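Local structure of alkane monooxygenase (Geobacillus thermodenitrificans, 3B9O) at residues A[130-135]-A[222-227]; A[245-249]-A[345-350]; A[250-255]-A[365-370]; A[276-282]-A[372-378]. The protein is a flavin-dependent monooxygenase of the luciferase-like family, with a TIM-barrel fold that binds flavin mononucleotide. All coordinates share one frame; numbering follows the deposited sequence.

Contact 1: A[130-135]-A[222-227]; sequences IAWNVV and PVIYQA. With FMN (flavin mononucleotide), chain C.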
# COMPACT_ATOMS: atom_id res chain seq x y z
N ILE A 130 -0.64 7.87 9.83
CA ILE A 130 -1.48 6.87 9.17
C ILE A 130 -1.77 7.22 7.68
O ILE A 130 -1.94 8.41 7.30
CB ILE A 130 -2.82 6.60 9.98
CG1 ILE A 130 -3.46 5.27 9.58
CG2 ILE A 130 -3.86 7.75 9.81
CD1 ILE A 130 -2.65 4.01 9.98
N ALA A 131 -1.85 6.17 6.85
CA ALA A 131 -2.17 6.30 5.45
C ALA A 131 -3.11 5.16 5.10
O ALA A 131 -3.11 4.12 5.77
CB ALA A 131 -0.90 6.23 4.61
N TRP A 132 -3.94 5.41 4.09
CA TRP A 132 -4.88 4.42 3.63
C TRP A 132 -4.68 4.13 2.16
O TRP A 132 -4.81 5.01 1.30
CB TRP A 132 -6.32 4.90 3.95
CG TRP A 132 -7.43 4.06 3.36
CD1 TRP A 132 -7.39 2.72 3.01
CD2 TRP A 132 -8.77 4.52 3.06
NE1 TRP A 132 -8.63 2.34 2.49
CE2 TRP A 132 -9.49 3.41 2.50
CE3 TRP A 132 -9.42 5.77 3.17
CZ2 TRP A 132 -10.84 3.51 2.08
CZ3 TRP A 132 -10.76 5.86 2.76
CH2 TRP A 132 -11.46 4.73 2.25
N ASN A 133 -4.36 2.87 1.88
CA ASN A 133 -4.34 2.36 0.51
C ASN A 133 -5.74 1.91 0.08
O ASN A 133 -6.24 0.86 0.49
CB ASN A 133 -3.29 1.27 0.31
CG ASN A 133 -3.25 0.74 -1.15
OD1 ASN A 133 -3.32 1.51 -2.10
ND2 ASN A 133 -3.15 -0.57 -1.31
N VAL A 134 -6.37 2.77 -0.72
CA VAL A 134 -7.74 2.60 -1.19
C VAL A 134 -7.75 1.60 -2.32
O VAL A 134 -7.08 1.77 -3.33
CB VAL A 134 -8.34 3.92 -1.69
CG1 VAL A 134 -9.82 3.68 -2.14
CG2 VAL A 134 -8.29 4.94 -0.61
N VAL A 135 -8.52 0.54 -2.12
CA VAL A 135 -8.55 -0.60 -3.00
C VAL A 135 -10.03 -0.97 -3.27
O VAL A 135 -10.91 -0.60 -2.48
CB VAL A 135 -7.75 -1.73 -2.27
CG1 VAL A 135 -8.44 -3.04 -2.27
CG2 VAL A 135 -6.29 -1.74 -2.74
N PRO A 222 -6.40 10.54 6.37
CA PRO A 222 -5.09 9.81 6.25
C PRO A 222 -4.46 10.11 4.88
O PRO A 222 -5.18 10.46 3.92
CB PRO A 222 -5.50 8.33 6.30
CG PRO A 222 -6.84 8.30 6.96
CD PRO A 222 -7.52 9.61 6.55
N VAL A 223 -3.14 10.00 4.77
CA VAL A 223 -2.51 10.08 3.47
C VAL A 223 -3.17 9.04 2.57
O VAL A 223 -3.31 7.86 2.97
CB VAL A 223 -0.98 9.87 3.54
CG1 VAL A 223 -0.43 9.74 2.12
CG2 VAL A 223 -0.35 11.09 4.23
N ILE A 224 -3.61 9.48 1.39
CA ILE A 224 -4.36 8.59 0.49
C ILE A 224 -3.48 7.91 -0.56
O ILE A 224 -2.91 8.56 -1.43
CB ILE A 224 -5.53 9.34 -0.26
CG1 ILE A 224 -6.47 10.07 0.73
CG2 ILE A 224 -6.29 8.30 -1.23
CD1 ILE A 224 -7.18 9.12 1.74
N TYR A 225 -3.31 6.61 -0.43
CA TYR A 225 -2.65 5.81 -1.46
C TYR A 225 -3.69 5.15 -2.33
O TYR A 225 -4.84 4.97 -1.90
CB TYR A 225 -1.86 4.66 -0.80
CG TYR A 225 -0.45 5.02 -0.43
CD1 TYR A 225 0.64 4.58 -1.22
CD2 TYR A 225 -0.20 5.85 0.68
CE1 TYR A 225 2.00 4.94 -0.87
CE2 TYR A 225 1.11 6.20 1.04
CZ TYR A 225 2.21 5.74 0.28
OH TYR A 225 3.50 6.09 0.67
N GLN A 226 -3.27 4.78 -3.53
CA GLN A 226 -4.05 3.99 -4.43
C GLN A 226 -3.13 2.99 -5.12
O GLN A 226 -1.96 3.28 -5.38
CB GLN A 226 -4.83 4.85 -5.45
CG GLN A 226 -5.90 4.07 -6.20
CD GLN A 226 -5.38 3.40 -7.47
OE1 GLN A 226 -6.04 2.52 -8.03
NE2 GLN A 226 -4.17 3.82 -7.94
N ALA A 227 -3.67 1.81 -5.36
CA ALA A 227 -2.99 0.76 -6.12
C ALA A 227 -4.10 0.10 -6.95
O ALA A 227 -5.15 -0.27 -6.39
CB ALA A 227 -2.32 -0.24 -5.16
N1 FMN C . -5.51 -5.49 -4.24
C2 FMN C . -5.84 -5.89 -2.99
O2 FMN C . -7.01 -6.34 -2.80
N3 FMN C . -4.90 -5.79 -2.00
C4 FMN C . -3.65 -5.29 -2.24
O4 FMN C . -2.81 -5.20 -1.32
C4A FMN C . -3.30 -4.86 -3.53
N5 FMN C . -2.07 -4.35 -3.84
C5A FMN C . -1.80 -3.96 -5.13
C6 FMN C . -0.54 -3.44 -5.49
C7 FMN C . -0.28 -3.04 -6.82
C7M FMN C . 1.07 -2.48 -7.22
C8 FMN C . -1.27 -3.16 -7.78
C8M FMN C . -0.99 -2.74 -9.21
C9 FMN C . -2.52 -3.68 -7.44
C9A FMN C . -2.79 -4.09 -6.12
N10 FMN C . -4.01 -4.60 -5.79
C10 FMN C . -4.27 -4.99 -4.53
C1' FMN C . -5.08 -4.74 -6.80
C2' FMN C . -6.04 -3.54 -6.71
O2' FMN C . -5.66 -2.66 -5.65
C3' FMN C . -7.53 -3.89 -6.52
O3' FMN C . -7.75 -4.87 -5.49
C4' FMN C . -8.25 -4.20 -7.85
O4' FMN C . -8.96 -5.44 -7.80
C5' FMN C . -7.35 -4.22 -9.08
O5' FMN C . -7.38 -2.88 -9.58
P FMN C . -7.24 -2.51 -11.14
O1P FMN C . -8.05 -3.58 -11.86
O2P FMN C . -7.80 -1.12 -11.19
O3P FMN C . -5.77 -2.65 -11.47
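Strands 130-135 and 223-227 run parallel, their short axes at 32°, and Trp132 bonds to the second strand through both its N and its O. Trp132 N donates to Val223 O at 2.8 Å, and Trp132 O accepts from Tyr225 N. Further along, Val134 N donates to Tyr225 O at 2.9 Å. Val223 N donates to Ile130 O. Side chains alternate between two faces. On the face of Ala131, Asn133, Val223 and Tyr225, Ala131 CB packs against Val223 CB (3.8 Å) and lies obliquely to the Tyr225 ring. The Asn133 side chain meets Tyr225 CB, and its amide plane stands at 90° to the ring. Asn133 ND2 is bonded to Thr104 of the next strand, and Tyr225 OH to Tyr412 and Asn8. The strands are neighbours in the parallel barrel of the TIM-barrel fold, and this face looks into its interior. The other face carries Trp132, Val134, Ile224 and Gln226; Trp132 and Gln226 touch helix 154-174. Val134 CG2 lies beside the backbone N, opposite the carbonyl carbon. This sets Val134 CG2 over the centre of the Trp132 ring and 4.0 Å from Ile224 CG2. Trp132 NE1 is held by Phe105 O. At the C-terminal ends of the strands, O2' of the flavin mononucleotide donates to Ala227 O at 2.6 Å. Val135 CG2 packs against O2', while CG1 lies nearest the flavin O2.

Contact 2: A[245-249]-A[345-350]; sequences FLGGK and DGKWFK. With FMN (flavin mononucleotide), chain C.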
# COMPACT_ATOMS: atom_id res chain seq x y z
N PHE A 245 0.84 3.52 -6.04
CA PHE A 245 1.71 2.33 -6.11
C PHE A 245 1.46 1.71 -7.51
O PHE A 245 0.44 1.09 -7.77
CB PHE A 245 1.32 1.39 -4.94
CG PHE A 245 2.16 0.10 -4.82
CD1 PHE A 245 1.68 -0.94 -4.00
CD2 PHE A 245 3.37 -0.09 -5.51
CE1 PHE A 245 2.42 -2.15 -3.87
CE2 PHE A 245 4.14 -1.31 -5.37
CZ PHE A 245 3.64 -2.33 -4.56
N LEU A 246 2.42 1.92 -8.40
CA LEU A 246 2.37 1.49 -9.80
C LEU A 246 2.97 0.11 -10.01
O LEU A 246 3.93 -0.29 -9.32
CB LEU A 246 3.20 2.44 -10.61
CG LEU A 246 2.74 3.69 -11.36
CD1 LEU A 246 1.34 4.07 -11.12
CD2 LEU A 246 3.74 4.82 -11.13
N GLY A 247 2.39 -0.61 -10.96
CA GLY A 247 3.02 -1.82 -11.50
C GLY A 247 3.99 -1.43 -12.60
O GLY A 247 3.83 -0.38 -13.22
N GLY A 248 5.01 -2.26 -12.83
CA GLY A 248 5.98 -1.99 -13.88
C GLY A 248 7.39 -2.15 -13.38
O GLY A 248 7.67 -1.84 -12.21
N LYS A 249 8.27 -2.66 -14.24
CA LYS A 249 9.63 -3.05 -13.85
C LYS A 249 10.74 -2.38 -14.65
O LYS A 249 11.91 -2.71 -14.47
CB LYS A 249 9.85 -4.56 -13.93
CG LYS A 249 9.35 -5.22 -15.20
CD LYS A 249 9.91 -6.64 -15.46
CE LYS A 249 10.11 -7.51 -14.24
NZ LYS A 249 9.76 -8.94 -14.59
N ASP A 345 12.63 -12.92 -11.14
CA ASP A 345 12.41 -11.61 -11.75
C ASP A 345 11.24 -11.59 -12.75
O ASP A 345 11.15 -10.69 -13.59
CB ASP A 345 13.70 -11.05 -12.38
CG ASP A 345 14.15 -11.82 -13.62
OD1 ASP A 345 13.88 -13.04 -13.75
OD2 ASP A 345 14.79 -11.16 -14.47
N GLY A 346 10.36 -12.58 -12.66
CA GLY A 346 9.21 -12.66 -13.56
C GLY A 346 7.99 -11.85 -13.12
O GLY A 346 6.99 -11.76 -13.86
N LYS A 347 8.06 -11.26 -11.91
CA LYS A 347 6.95 -10.50 -11.33
C LYS A 347 6.87 -9.10 -11.96
O LYS A 347 7.73 -8.73 -12.75
CB LYS A 347 7.09 -10.44 -9.81
CG LYS A 347 6.90 -11.80 -9.12
CD LYS A 347 5.47 -11.98 -8.58
CE LYS A 347 5.14 -13.46 -8.31
NZ LYS A 347 3.73 -13.68 -7.79
N TRP A 348 5.85 -8.31 -11.61
CA TRP A 348 5.71 -6.98 -12.22
C TRP A 348 6.49 -5.85 -11.51
O TRP A 348 6.18 -4.67 -11.68
CB TRP A 348 4.24 -6.62 -12.48
CG TRP A 348 4.04 -5.74 -13.76
CD1 TRP A 348 4.93 -5.59 -14.82
CD2 TRP A 348 2.88 -4.95 -14.11
NE1 TRP A 348 4.39 -4.74 -15.78
CE2 TRP A 348 3.14 -4.34 -15.37
CE3 TRP A 348 1.65 -4.69 -13.47
CZ2 TRP A 348 2.22 -3.49 -16.01
CZ3 TRP A 348 0.73 -3.84 -14.11
CH2 TRP A 348 1.02 -3.25 -15.37
N PHE A 349 7.50 -6.25 -10.71
CA PHE A 349 8.45 -5.35 -10.04
C PHE A 349 9.87 -5.56 -10.53
O PHE A 349 10.29 -6.68 -10.82
CB PHE A 349 8.42 -5.58 -8.52
CG PHE A 349 7.06 -5.44 -7.91
CD1 PHE A 349 6.31 -4.26 -8.09
CD2 PHE A 349 6.50 -6.47 -7.17
CE1 PHE A 349 5.02 -4.10 -7.54
CE2 PHE A 349 5.20 -6.32 -6.60
CZ PHE A 349 4.47 -5.13 -6.79
N LYS A 350 10.62 -4.48 -10.58
CA LYS A 350 12.07 -4.54 -10.78
C LYS A 350 12.76 -5.47 -9.75
O LYS A 350 12.50 -5.41 -8.54
CB LYS A 350 12.66 -3.11 -10.73
CG LYS A 350 14.18 -3.01 -10.73
CD LYS A 350 14.72 -3.23 -12.10
CE LYS A 350 16.20 -2.87 -12.22
NZ LYS A 350 16.54 -2.91 -13.70
N1 FMN C . -5.51 -5.49 -4.24
C2 FMN C . -5.84 -5.89 -2.99
O2 FMN C . -7.01 -6.34 -2.80
N3 FMN C . -4.90 -5.79 -2.00
C4 FMN C . -3.65 -5.29 -2.24
O4 FMN C . -2.81 -5.20 -1.32
C4A FMN C . -3.30 -4.86 -3.53
N5 FMN C . -2.07 -4.35 -3.84
C5A FMN C . -1.80 -3.96 -5.13
C6 FMN C . -0.54 -3.44 -5.49
C7 FMN C . -0.28 -3.04 -6.82
C7M FMN C . 1.07 -2.48 -7.22
C8 FMN C . -1.27 -3.16 -7.78
C8M FMN C . -0.99 -2.74 -9.21
C9 FMN C . -2.52 -3.68 -7.44
C9A FMN C . -2.79 -4.09 -6.12
N10 FMN C . -4.01 -4.60 -5.79
C10 FMN C . -4.27 -4.99 -4.53
C1' FMN C . -5.08 -4.74 -6.80
C2' FMN C . -6.04 -3.54 -6.71
O2' FMN C . -5.66 -2.66 -5.65
C3' FMN C . -7.53 -3.89 -6.52
O3' FMN C . -7.75 -4.87 -5.49
C4' FMN C . -8.25 -4.20 -7.85
O4' FMN C . -8.96 -5.44 -7.80
C5' FMN C . -7.35 -4.22 -9.08
O5' FMN C . -7.38 -2.88 -9.58
P FMN C . -7.24 -2.51 -11.14
O1P FMN C . -8.05 -3.58 -11.86
O2P FMN C . -7.80 -1.12 -11.19
O3P FMN C . -5.77 -2.65 -11.47
O HOH W 1 9.69 -1.75 -10.45
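Trp348 lays one face of its indole over the backbone of Gly247 and Gly248. Gly248 CA sits over the five-membered ring, 3.8 Å from its centroid, and Gly247 CA over the six-membered ring; both are CH-pi contacts. Gly247 has no side chain to hold the indole off, and Gly248 has a positive phi (132°) that suits glycine. The contact lies at the C-terminal end of the TIM barrel, where strand 243-246 runs out into a loop and meets the loop that leads into strand 350-354. The Trp348 backbone also takes part. Trp348 O accepts from Gly248 N at 2.9 Å.

Toward the flavin, two phenylalanines meet rim to rim. Phe245 CE2 is 3.6 Å from Phe349 CE1, and the ring planes are only 6° apart, yet neither ring lies over the other. Phe245 CG is anti to the backbone N (chi1 -178°), which carries the ring to the flavin mononucleotide. The flavin methyl C7M stands over the centre of the Phe245 ring, 3.4 Å above its plane. The same methyl lies at the edge of the Phe349 ring. Phe10 and Phe55 meet Phe245 edge-to-face and help to place its ring.

On the outer side the contact turns polar. A water bridges Lys350 N, from which it accepts, and Gly248 O. Lys249 bends at chi3 and chi4 to bring its ammonium group into the 345-350 loop, where Lys249 NZ donates to Lys347 O at 2.7 Å in the carbonyl plane.

Contact 3: A[250-255]-A[365-370]; sequences DVETLK and YLVEEA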
# COMPACT_ATOMS: atom_id res chain seq x y z
N ASP A 250 10.37 -1.45 -15.53
CA ASP A 250 11.37 -0.72 -16.33
C ASP A 250 10.99 0.74 -16.55
O ASP A 250 9.88 1.14 -16.26
CB ASP A 250 11.63 -1.44 -17.68
CG ASP A 250 10.36 -1.65 -18.49
OD1 ASP A 250 10.10 -2.81 -18.89
OD2 ASP A 250 9.64 -0.70 -18.75
N VAL A 251 11.91 1.52 -17.11
CA VAL A 251 11.67 2.96 -17.24
C VAL A 251 10.49 3.24 -18.17
O VAL A 251 9.58 4.02 -17.82
CB VAL A 251 12.92 3.74 -17.75
CG1 VAL A 251 12.52 5.13 -18.27
CG2 VAL A 251 13.99 3.85 -16.67
N GLU A 252 10.49 2.58 -19.34
CA GLU A 252 9.50 2.89 -20.35
C GLU A 252 8.08 2.73 -19.79
O GLU A 252 7.22 3.59 -20.03
CB GLU A 252 9.70 2.04 -21.63
CG GLU A 252 11.18 1.90 -22.17
CD GLU A 252 11.95 0.72 -21.52
OE1 GLU A 252 12.70 0.96 -20.51
OE2 GLU A 252 11.80 -0.45 -22.04
N THR A 253 7.84 1.63 -19.06
CA THR A 253 6.50 1.27 -18.53
C THR A 253 6.10 2.22 -17.42
O THR A 253 5.02 2.84 -17.46
CB THR A 253 6.46 -0.19 -17.99
OG1 THR A 253 6.71 -1.10 -19.06
CG2 THR A 253 5.09 -0.55 -17.41
N LEU A 254 6.98 2.36 -16.44
CA LEU A 254 6.73 3.25 -15.30
C LEU A 254 6.56 4.70 -15.72
O LEU A 254 5.67 5.40 -15.20
CB LEU A 254 7.82 3.06 -14.24
CG LEU A 254 7.76 1.72 -13.46
CD1 LEU A 254 9.06 1.54 -12.63
CD2 LEU A 254 6.51 1.66 -12.56
N LYS A 255 7.36 5.15 -16.69
CA LYS A 255 7.27 6.54 -17.15
C LYS A 255 5.94 6.84 -17.82
O LYS A 255 5.34 7.91 -17.61
CB LYS A 255 8.41 6.87 -18.09
CG LYS A 255 8.48 8.33 -18.49
CD LYS A 255 9.80 8.60 -19.21
CE LYS A 255 9.63 9.70 -20.21
NZ LYS A 255 8.76 10.80 -19.65
N TYR A 365 18.27 5.35 -11.28
CA TYR A 365 17.92 5.41 -12.71
C TYR A 365 16.41 5.54 -12.90
O TYR A 365 15.93 6.38 -13.66
CB TYR A 365 18.43 4.16 -13.43
CG TYR A 365 18.53 4.36 -14.93
CD1 TYR A 365 17.68 3.68 -15.80
CD2 TYR A 365 19.45 5.29 -15.47
CE1 TYR A 365 17.80 3.88 -17.19
CE2 TYR A 365 19.57 5.47 -16.89
CZ TYR A 365 18.73 4.75 -17.71
OH TYR A 365 18.77 4.89 -19.06
N LEU A 366 15.66 4.71 -12.19
CA LEU A 366 14.19 4.75 -12.23
C LEU A 366 13.66 6.09 -11.75
O LEU A 366 12.81 6.72 -12.40
CB LEU A 366 13.65 3.57 -11.41
CG LEU A 366 13.11 2.23 -11.95
CD1 LEU A 366 13.27 1.94 -13.43
CD2 LEU A 366 13.56 1.04 -11.03
N VAL A 367 14.18 6.56 -10.62
CA VAL A 367 13.80 7.88 -10.11
C VAL A 367 14.02 8.98 -11.14
O VAL A 367 13.07 9.74 -11.46
CB VAL A 367 14.53 8.21 -8.79
CG1 VAL A 367 14.28 9.71 -8.38
CG2 VAL A 367 14.03 7.27 -7.71
N GLU A 368 15.24 9.06 -11.67
CA GLU A 368 15.63 10.15 -12.56
C GLU A 368 15.05 10.03 -13.98
O GLU A 368 14.71 11.04 -14.60
CB GLU A 368 17.16 10.26 -12.61
CG GLU A 368 17.68 10.88 -11.32
CD GLU A 368 19.20 11.00 -11.25
OE1 GLU A 368 19.90 10.54 -12.18
OE2 GLU A 368 19.67 11.53 -10.23
N GLU A 369 14.91 8.81 -14.47
CA GLU A 369 14.46 8.65 -15.84
C GLU A 369 12.97 8.36 -15.96
O GLU A 369 12.39 8.69 -17.00
CB GLU A 369 15.28 7.58 -16.57
CG GLU A 369 16.75 7.89 -16.67
CD GLU A 369 17.06 9.16 -17.48
OE1 GLU A 369 17.89 9.95 -17.01
OE2 GLU A 369 16.47 9.36 -18.57
N ALA A 370 12.35 7.73 -14.96
CA ALA A 370 10.89 7.45 -15.04
C ALA A 370 10.00 8.45 -14.27
O ALA A 370 8.75 8.44 -14.39
CB ALA A 370 10.58 6.04 -14.61
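Val251 and Ala370 lie at the centre of an apolar contact between the first turn of helix 251-265 and residues 365-370 of helix 356-370. The short axes pass 9.4 Å apart at 57°. Val251 is a knob in a hole made by Tyr365, Leu366, Glu369 and Ala370. Its two methyls divide the work. Val251 CG2 meets Tyr365 CD1 and Leu366 CD1, each at 3.8 Å, and Glu369 CB lines the hole beside it. CG1 is anti to the backbone N (chi1 163°) and rests against the Glu369 carbonyl and the Ala370 methyl. One turn on, Leu254 CB touches Ala370 CB at 4.1 Å, and Leu254 CD1 reaches Leu366 CG. Glu369 CG lies over one face of the Tyr365 ring, toward its rim.

Lys255 joins by its aliphatic part. Lys255 CD passes 3.4 Å from Glu369 O, while NZ turns off to a salt bridge with Asp259.

No hydrogen bond crosses the contact. Asp250 is the N-cap of its helix, and its OD2 accepts from Thr253 N (3.0 Å) and from Thr253 OG1 (3.0 Å). The OG1 bond arrives on the syn side, 27° out of the carboxylate plane. Two donors on one oxygen should fix the carboxylate against the first turn.

Helix 356-370 also lies on strand 374-378 through Leu366 and Val367. The two helices belong to the outer helical layer of the TIM barrel, where helices pack against each other and on the strands inside.

Contact 4: A[276-282]-A[372-378]; sequences KMFAGIC and IDGFNLV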
# COMPACT_ATOMS: atom_id res chain seq x y z
N LYS A 276 2.62 11.63 -5.53
CA LYS A 276 3.91 10.91 -5.54
C LYS A 276 3.74 9.53 -6.17
O LYS A 276 2.72 8.87 -5.98
CB LYS A 276 4.41 10.76 -4.10
CG LYS A 276 4.53 12.07 -3.36
CD LYS A 276 5.82 12.80 -3.73
CE LYS A 276 5.96 14.09 -2.92
NZ LYS A 276 7.35 14.55 -2.76
N MET A 277 4.74 9.11 -6.93
CA MET A 277 4.68 7.86 -7.70
C MET A 277 5.65 6.88 -7.08
O MET A 277 6.82 7.24 -6.90
CB MET A 277 5.06 8.13 -9.15
CG MET A 277 4.10 9.14 -9.84
SD MET A 277 2.42 8.53 -10.08
CE MET A 277 1.67 10.02 -10.74
N PHE A 278 5.16 5.69 -6.73
CA PHE A 278 5.92 4.62 -6.07
C PHE A 278 5.98 3.38 -6.98
O PHE A 278 4.98 2.99 -7.55
CB PHE A 278 5.26 4.25 -4.72
CG PHE A 278 5.50 5.28 -3.64
CD1 PHE A 278 4.74 6.46 -3.59
CD2 PHE A 278 6.49 5.08 -2.67
CE1 PHE A 278 4.96 7.44 -2.56
CE2 PHE A 278 6.74 6.06 -1.66
CZ PHE A 278 5.97 7.24 -1.62
N ALA A 279 7.18 2.82 -7.17
CA ALA A 279 7.36 1.57 -7.88
C ALA A 279 7.65 0.46 -6.89
O ALA A 279 8.09 0.74 -5.77
CB ALA A 279 8.52 1.71 -8.88
N GLY A 280 7.37 -0.79 -7.25
CA GLY A 280 7.83 -1.92 -6.45
C GLY A 280 9.28 -2.21 -6.84
O GLY A 280 9.73 -1.89 -7.96
N ILE A 281 10.05 -2.77 -5.90
CA ILE A 281 11.40 -3.25 -6.20
C ILE A 281 11.74 -4.38 -5.23
O ILE A 281 11.38 -4.33 -4.06
CB ILE A 281 12.48 -2.10 -6.11
CG1 ILE A 281 13.88 -2.62 -6.56
CG2 ILE A 281 12.52 -1.48 -4.74
CD1 ILE A 281 14.90 -1.55 -6.91
N CYS A 282 12.38 -5.41 -5.75
CA CYS A 282 12.96 -6.46 -4.92
C CYS A 282 14.48 -6.29 -4.98
O CYS A 282 15.05 -6.07 -6.05
CB CYS A 282 12.58 -7.85 -5.42
SG CYS A 282 10.85 -8.14 -5.85
N ILE A 372 9.86 8.51 -10.97
CA ILE A 372 9.28 7.91 -9.78
C ILE A 372 9.82 8.62 -8.50
O ILE A 372 10.95 9.14 -8.49
CB ILE A 372 9.30 6.34 -9.78
CG1 ILE A 372 10.63 5.77 -9.43
CG2 ILE A 372 8.77 5.65 -11.10
CD1 ILE A 372 10.48 5.13 -8.12
N ASP A 373 9.02 8.64 -7.44
CA ASP A 373 9.36 9.37 -6.22
C ASP A 373 9.82 8.46 -5.10
O ASP A 373 10.45 8.91 -4.16
CB ASP A 373 8.15 10.17 -5.72
CG ASP A 373 7.72 11.24 -6.71
OD1 ASP A 373 6.62 11.12 -7.28
OD2 ASP A 373 8.53 12.16 -6.95
N GLY A 374 9.47 7.18 -5.18
CA GLY A 374 9.81 6.25 -4.11
C GLY A 374 9.56 4.81 -4.51
O GLY A 374 9.12 4.53 -5.63
N PHE A 375 9.84 3.91 -3.59
CA PHE A 375 9.70 2.48 -3.81
C PHE A 375 8.98 1.80 -2.65
O PHE A 375 9.17 2.16 -1.47
CB PHE A 375 11.08 1.81 -3.98
CG PHE A 375 11.85 2.29 -5.20
CD1 PHE A 375 12.65 3.42 -5.11
CD2 PHE A 375 11.72 1.64 -6.42
CE1 PHE A 375 13.37 3.88 -6.22
CE2 PHE A 375 12.45 2.07 -7.53
CZ PHE A 375 13.26 3.21 -7.42
N ASN A 376 8.20 0.79 -3.00
CA ASN A 376 7.79 -0.19 -1.99
C ASN A 376 8.75 -1.36 -2.09
O ASN A 376 8.83 -2.01 -3.16
CB ASN A 376 6.37 -0.71 -2.23
CG ASN A 376 5.31 0.20 -1.70
OD1 ASN A 376 5.58 1.21 -1.04
ND2 ASN A 376 4.06 -0.15 -1.99
N LEU A 377 9.51 -1.60 -1.02
CA LEU A 377 10.47 -2.69 -0.99
C LEU A 377 9.79 -4.05 -0.68
O LEU A 377 9.29 -4.30 0.44
CB LEU A 377 11.64 -2.37 -0.05
CG LEU A 377 12.75 -3.43 0.14
CD1 LEU A 377 13.46 -3.78 -1.18
CD2 LEU A 377 13.77 -2.93 1.15
N VAL A 378 9.82 -4.92 -1.68
CA VAL A 378 9.24 -6.24 -1.66
C VAL A 378 10.24 -7.21 -1.02
O VAL A 378 11.46 -7.15 -1.31
CB VAL A 378 8.89 -6.72 -3.12
CG1 VAL A 378 8.22 -8.11 -3.11
CG2 VAL A 378 7.98 -5.68 -3.84
O HOH W 2 9.25 13.26 -3.89
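Asp373 has its CG anti to the carbonyl carbon (chi1 -63°), which turns the carboxylate back to strand 276-282. There Asp373 OD1 accepts from Met277 N at 2.8 Å through its anti lone pair. Met277 O answers by taking two donors, Asp373 N at 2.7 Å and Gly374 N at 3.2 Å. The Lys276 chain crosses the carboxylate at about a right angle. Its NZ is held by Leu416 O and by a water whose bond to Asp373 OD2 is weak.

Beyond this start the strands pair in parallel, from Ala279 N to Gly374 O through to Val378 N and Ile281 O (2.9 Å). They are neighbours in the TIM barrel. Phe278 lays its ring face over Gly374 N, close against a residue without a side chain. On the same side, Asn376 OD1 is bonded to Asn8 of strand 6-12. The face of Ala279, Ile281 and Phe375 looks outward to helix 356-370. Here Ile281 CG2, between the backbone N and the carbonyl carbon, packs on Phe375 CD2 at 3.6 Å. Ile372 CD1 lies over one face of the Phe375 ring, toward its rim, and 4.0 Å from Ala279 CB.

Contacts 1 and 4 are both buried pairs of parallel barrel strands. They meet inside the barrel, where Tyr225 packs on Phe278. Contact 2 joins them: strand 243-246 lies between strands 223-227 and 276-285, with Phe245 N near Gln226 O and Leu246 N near Phe278 O. Contact 3 is farthest from the chain centre and partly exposed, and it has no hydrogen bond between its segments. It rests on contact 4 through Val367 and Leu254. Contacts 1 and 2 both touch the flavin mononucleotide, but differently: 1 offers a carbonyl to the ribityl chain, 2 an aromatic face to the flavin methyl.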